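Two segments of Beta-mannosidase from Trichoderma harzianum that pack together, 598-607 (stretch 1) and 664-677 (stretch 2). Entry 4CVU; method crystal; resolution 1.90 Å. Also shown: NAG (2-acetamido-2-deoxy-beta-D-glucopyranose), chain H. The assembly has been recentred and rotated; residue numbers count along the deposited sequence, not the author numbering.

Stretch 1 598-607: ISMPSIQTWQ
Stretch 2 (664-677) PVANFSSWCHATQL

A helix can receive an irregular segment when its side chains bond to that segment's backbone groups; this contact in a beta-mannosidase illustrates the principle. Stretch 2 is helical throughout. Stretch 1 begins extended, with phi/psi of -151/160° at Ser599 and -67/152° at Met600, and turns helical at Ile603. Ser602 (chi1 p) caps that helix, its OG accepting from Thr605 N at 2.9 Å. The two helix axes approach to 10.4 Å, their N-to-C directions 115° apart. Numbering rises in stretch 1 as it falls in stretch 2: Ser599 CA lies 5.2 Å from Thr675 CA, Met600 CA 5.1 Å from Cys672 CA, and Ile603 CA 5.3 Å from Ser669 CA.

Two hydrogen bonds fix the extended part. Met600 N donates to Thr675 OG1 (3.1 Å, N-H...acceptor angle 158°); Thr675, chi1 p, in turn donates from OG1 to Cys672 O at 2.8 Å, so one hydroxyl joins both backbones. Gln676 (chi1 m, chi2 t) reaches across to donate from NE2 to Met600 O (3.0 Å, 163°). A water extends the polar seam, donating to Ile598 O at 3.0 Å and Thr675 O at 2.8 Å.

Apolar packing, part of the 543 Å² buried in all, takes over nearby. Met600 CB sits 3.6 Å from Cys672 SG, although the methionine's end leads away. Ile603, its CA-to-CB bond toward stretch 2, is buried with 90 Å² covered, which suits a side chain without polar groups; t at both chi angles, it extends CD1 to within 3.5 Å of Val665 CG1 and 4.0 Å of Phe668 CD2, at the phenylalanine ring's edge. Phe668 (chi1 t, chi2 53°) places CZ over one face of the Trp606 ring, 3.5 Å from CD1 of that tryptophan (chi1 m, chi2 115°), with the planes at 49°. Ser669 (chi1 t) serves both kinds of contact: its OG lies 3.4 Å from Ile603 CG2 and 2.8 Å from a second water, which accepts from Ile603 N at 3.1 Å.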

# COMPACT_ATOMS: atom_id res chain seq x y z
N ILE A 598 24.81 -3.28 5.21
CA ILE A 598 23.39 -2.82 4.99
C ILE A 598 22.47 -2.92 6.18
O ILE A 598 22.75 -3.73 7.10
CB ILE A 598 22.76 -3.52 3.79
CG1 ILE A 598 22.56 -5.01 4.08
CG2 ILE A 598 23.61 -3.33 2.54
CD1 ILE A 598 21.62 -5.73 3.13
N SER A 599 21.32 -2.21 6.24
CA SER A 599 20.45 -2.49 7.31
C SER A 599 19.04 -2.14 6.74
O SER A 599 18.96 -1.42 5.75
CB SER A 599 20.79 -1.58 8.49
OG SER A 599 20.46 -0.18 8.22
N MET A 600 18.01 -2.70 7.36
CA MET A 600 16.62 -2.45 6.96
C MET A 600 16.26 -1.03 7.23
O MET A 600 16.74 -0.45 8.19
CB MET A 600 15.68 -3.30 7.81
CG MET A 600 15.51 -4.75 7.54
SD MET A 600 15.03 -5.09 5.89
CE MET A 600 14.55 -6.79 5.92
N PRO A 601 15.31 -0.46 6.45
CA PRO A 601 14.82 0.80 6.92
C PRO A 601 13.70 0.63 7.96
O PRO A 601 13.17 -0.49 8.16
CB PRO A 601 14.21 1.41 5.64
CG PRO A 601 13.73 0.25 4.85
CD PRO A 601 14.81 -0.80 5.10
N SER A 602 13.26 1.74 8.54
CA SER A 602 12.14 1.72 9.49
C SER A 602 10.91 1.09 8.85
O SER A 602 10.75 1.11 7.63
CB SER A 602 11.81 3.16 9.91
OG SER A 602 11.31 3.85 8.78
N ILE A 603 10.04 0.52 9.69
CA ILE A 603 8.75 0.05 9.19
C ILE A 603 7.93 1.22 8.61
O ILE A 603 7.13 1.00 7.69
CB ILE A 603 7.94 -0.75 10.25
CG1 ILE A 603 6.64 -1.28 9.64
CG2 ILE A 603 7.65 0.08 11.50
CD1 ILE A 603 5.89 -2.25 10.52
N GLN A 604 8.12 2.44 9.10
CA GLN A 604 7.29 3.58 8.58
C GLN A 604 7.76 3.84 7.15
O GLN A 604 6.97 4.20 6.28
CB GLN A 604 7.41 4.86 9.41
CG GLN A 604 6.89 4.76 10.86
CD GLN A 604 7.82 4.05 11.83
OE1 GLN A 604 8.94 3.75 11.53
NE2 GLN A 604 7.33 3.81 13.03
N THR A 605 9.07 3.66 6.90
CA THR A 605 9.61 3.83 5.56
C THR A 605 9.06 2.69 4.65
O THR A 605 8.37 2.97 3.62
CB THR A 605 11.14 3.97 5.53
OG1 THR A 605 11.56 5.29 6.00
CG2 THR A 605 11.64 3.78 4.17
N TRP A 606 9.23 1.41 5.07
CA TRP A 606 8.64 0.28 4.33
C TRP A 606 7.19 0.57 3.98
O TRP A 606 6.73 0.30 2.85
CB TRP A 606 8.62 -0.96 5.14
CG TRP A 606 9.97 -1.65 5.08
CD1 TRP A 606 10.81 -1.85 6.10
CD2 TRP A 606 10.59 -2.17 3.92
NE1 TRP A 606 11.96 -2.53 5.65
CE2 TRP A 606 11.83 -2.73 4.31
CE3 TRP A 606 10.21 -2.25 2.58
CZ2 TRP A 606 12.67 -3.35 3.39
CZ3 TRP A 606 11.04 -2.86 1.68
CH2 TRP A 606 12.27 -3.41 2.09
N GLN A 607 6.47 1.04 4.97
CA GLN A 607 5.02 1.24 4.82
C GLN A 607 4.65 2.20 3.67
O GLN A 607 3.49 2.25 3.21
CB GLN A 607 4.43 1.72 6.14
CG GLN A 607 4.18 0.60 7.12
CD GLN A 607 3.73 1.10 8.47
OE1 GLN A 607 4.22 2.11 9.00
NE2 GLN A 607 2.79 0.42 9.01
N PRO A 664 2.91 -9.75 14.46
CA PRO A 664 3.88 -9.88 13.33
C PRO A 664 4.43 -8.54 12.83
O PRO A 664 5.56 -8.46 12.38
CB PRO A 664 3.07 -10.60 12.21
CG PRO A 664 1.63 -10.52 12.64
CD PRO A 664 1.57 -10.29 14.12
N VAL A 665 3.62 -7.50 12.94
CA VAL A 665 4.02 -6.14 12.60
C VAL A 665 5.08 -5.58 13.53
O VAL A 665 6.02 -4.96 13.06
CB VAL A 665 2.83 -5.18 12.65
CG1 VAL A 665 3.31 -3.78 12.39
CG2 VAL A 665 1.76 -5.58 11.65
N ALA A 666 4.93 -5.81 14.83
CA ALA A 666 5.87 -5.37 15.80
C ALA A 666 7.13 -6.24 15.65
O ALA A 666 8.24 -5.78 15.88
CB ALA A 666 5.28 -5.51 17.20
N ASN A 667 6.95 -7.48 15.24
CA ASN A 667 8.10 -8.39 15.05
C ASN A 667 9.03 -7.93 13.88
O ASN A 667 10.29 -8.02 13.94
CB ASN A 667 7.61 -9.80 14.77
CG ASN A 667 8.67 -10.86 15.06
OD1 ASN A 667 9.47 -10.69 15.96
ND2 ASN A 667 8.67 -11.97 14.29
N PHE A 668 8.39 -7.54 12.80
CA PHE A 668 9.07 -6.98 11.63
C PHE A 668 9.72 -5.65 12.03
O PHE A 668 10.92 -5.45 11.80
CB PHE A 668 8.07 -6.76 10.49
CG PHE A 668 8.69 -6.17 9.23
CD1 PHE A 668 9.79 -6.76 8.65
CD2 PHE A 668 8.17 -5.01 8.65
CE1 PHE A 668 10.37 -6.21 7.52
CE2 PHE A 668 8.73 -4.47 7.51
CZ PHE A 668 9.84 -5.08 6.94
N SER A 669 8.94 -4.72 12.60
CA SER A 669 9.52 -3.47 13.02
C SER A 669 10.76 -3.65 13.91
O SER A 669 11.72 -2.87 13.82
CB SER A 669 8.58 -2.70 13.85
OG SER A 669 9.20 -1.46 14.09
N SER A 670 10.66 -4.59 14.83
CA SER A 670 11.71 -4.83 15.83
C SER A 670 12.93 -5.49 15.22
O SER A 670 14.06 -5.21 15.65
CB SER A 670 11.22 -5.74 16.94
OG SER A 670 10.62 -5.04 17.97
N TRP A 671 12.72 -6.41 14.28
CA TRP A 671 13.85 -6.98 13.52
C TRP A 671 14.51 -5.88 12.67
O TRP A 671 15.70 -5.82 12.55
CB TRP A 671 13.41 -8.20 12.63
CG TRP A 671 13.54 -9.49 13.33
CD1 TRP A 671 12.63 -10.10 14.15
CD2 TRP A 671 14.71 -10.31 13.37
NE1 TRP A 671 13.16 -11.26 14.65
CE2 TRP A 671 14.44 -11.39 14.21
CE3 TRP A 671 15.97 -10.21 12.77
CZ2 TRP A 671 15.37 -12.40 14.46
CZ3 TRP A 671 16.90 -11.20 13.01
CH2 TRP A 671 16.60 -12.29 13.84
N CYS A 672 13.74 -5.01 12.04
CA CYS A 672 14.35 -3.91 11.31
C CYS A 672 15.31 -3.04 12.17
O CYS A 672 16.33 -2.58 11.69
CB CYS A 672 13.28 -3.01 10.65
SG CYS A 672 12.47 -3.81 9.24
N HIS A 673 14.95 -2.81 13.43
CA HIS A 673 15.68 -1.94 14.34
C HIS A 673 16.96 -2.63 14.82
O HIS A 673 18.00 -1.99 14.90
CB HIS A 673 14.78 -1.59 15.50
CG HIS A 673 15.39 -0.66 16.50
ND1 HIS A 673 15.82 0.59 16.17
CD2 HIS A 673 15.63 -0.80 17.82
CE1 HIS A 673 16.31 1.19 17.23
NE2 HIS A 673 16.19 0.37 18.25
N ALA A 674 16.91 -3.94 15.08
CA ALA A 674 18.16 -4.68 15.45
C ALA A 674 19.25 -4.64 14.38
O ALA A 674 20.45 -4.57 14.72
CB ALA A 674 17.85 -6.12 15.84
N THR A 675 18.86 -4.77 13.10
CA THR A 675 19.81 -4.64 11.99
C THR A 675 20.45 -3.28 12.02
O THR A 675 21.65 -3.15 11.75
CB THR A 675 19.23 -4.95 10.58
OG1 THR A 675 18.29 -3.92 10.17
CG2 THR A 675 18.54 -6.29 10.55
N GLN A 676 19.68 -2.24 12.38
CA GLN A 676 20.22 -0.89 12.48
C GLN A 676 21.19 -0.72 13.63
O GLN A 676 22.07 0.07 13.54
CB GLN A 676 19.08 0.14 12.66
CG GLN A 676 18.30 0.28 11.40
CD GLN A 676 17.34 1.44 11.46
OE1 GLN A 676 17.45 2.32 12.31
NE2 GLN A 676 16.46 1.49 10.50
N LEU A 677 20.98 -1.44 14.73
CA LEU A 677 21.84 -1.33 15.88
C LEU A 677 23.20 -1.89 15.53
O LEU A 677 24.24 -1.35 15.99
CB LEU A 677 21.28 -2.09 17.07
CG LEU A 677 19.98 -1.57 17.73
CD1 LEU A 677 19.63 -2.49 18.87
CD2 LEU A 677 20.12 -0.13 18.22
C1 NAG H . 9.62 -13.06 14.47
C2 NAG H . 8.89 -14.42 14.61
C3 NAG H . 9.84 -15.61 14.62
C4 NAG H . 10.80 -15.51 13.46
C5 NAG H . 11.53 -14.17 13.52
C6 NAG H . 12.52 -13.99 12.35
C7 NAG H . 6.74 -14.61 15.71
C8 NAG H . 5.96 -14.74 16.99
N2 NAG H . 8.06 -14.50 15.78
O3 NAG H . 9.07 -16.79 14.49
O4 NAG H . 11.74 -16.57 13.54
O5 NAG H . 10.60 -13.12 13.47
O6 NAG H . 11.85 -14.11 11.11
O7 NAG H . 6.16 -14.62 14.64
O HOH W 1 22.77 -4.87 9.91
O HOH W 2 11.06 -0.01 12.52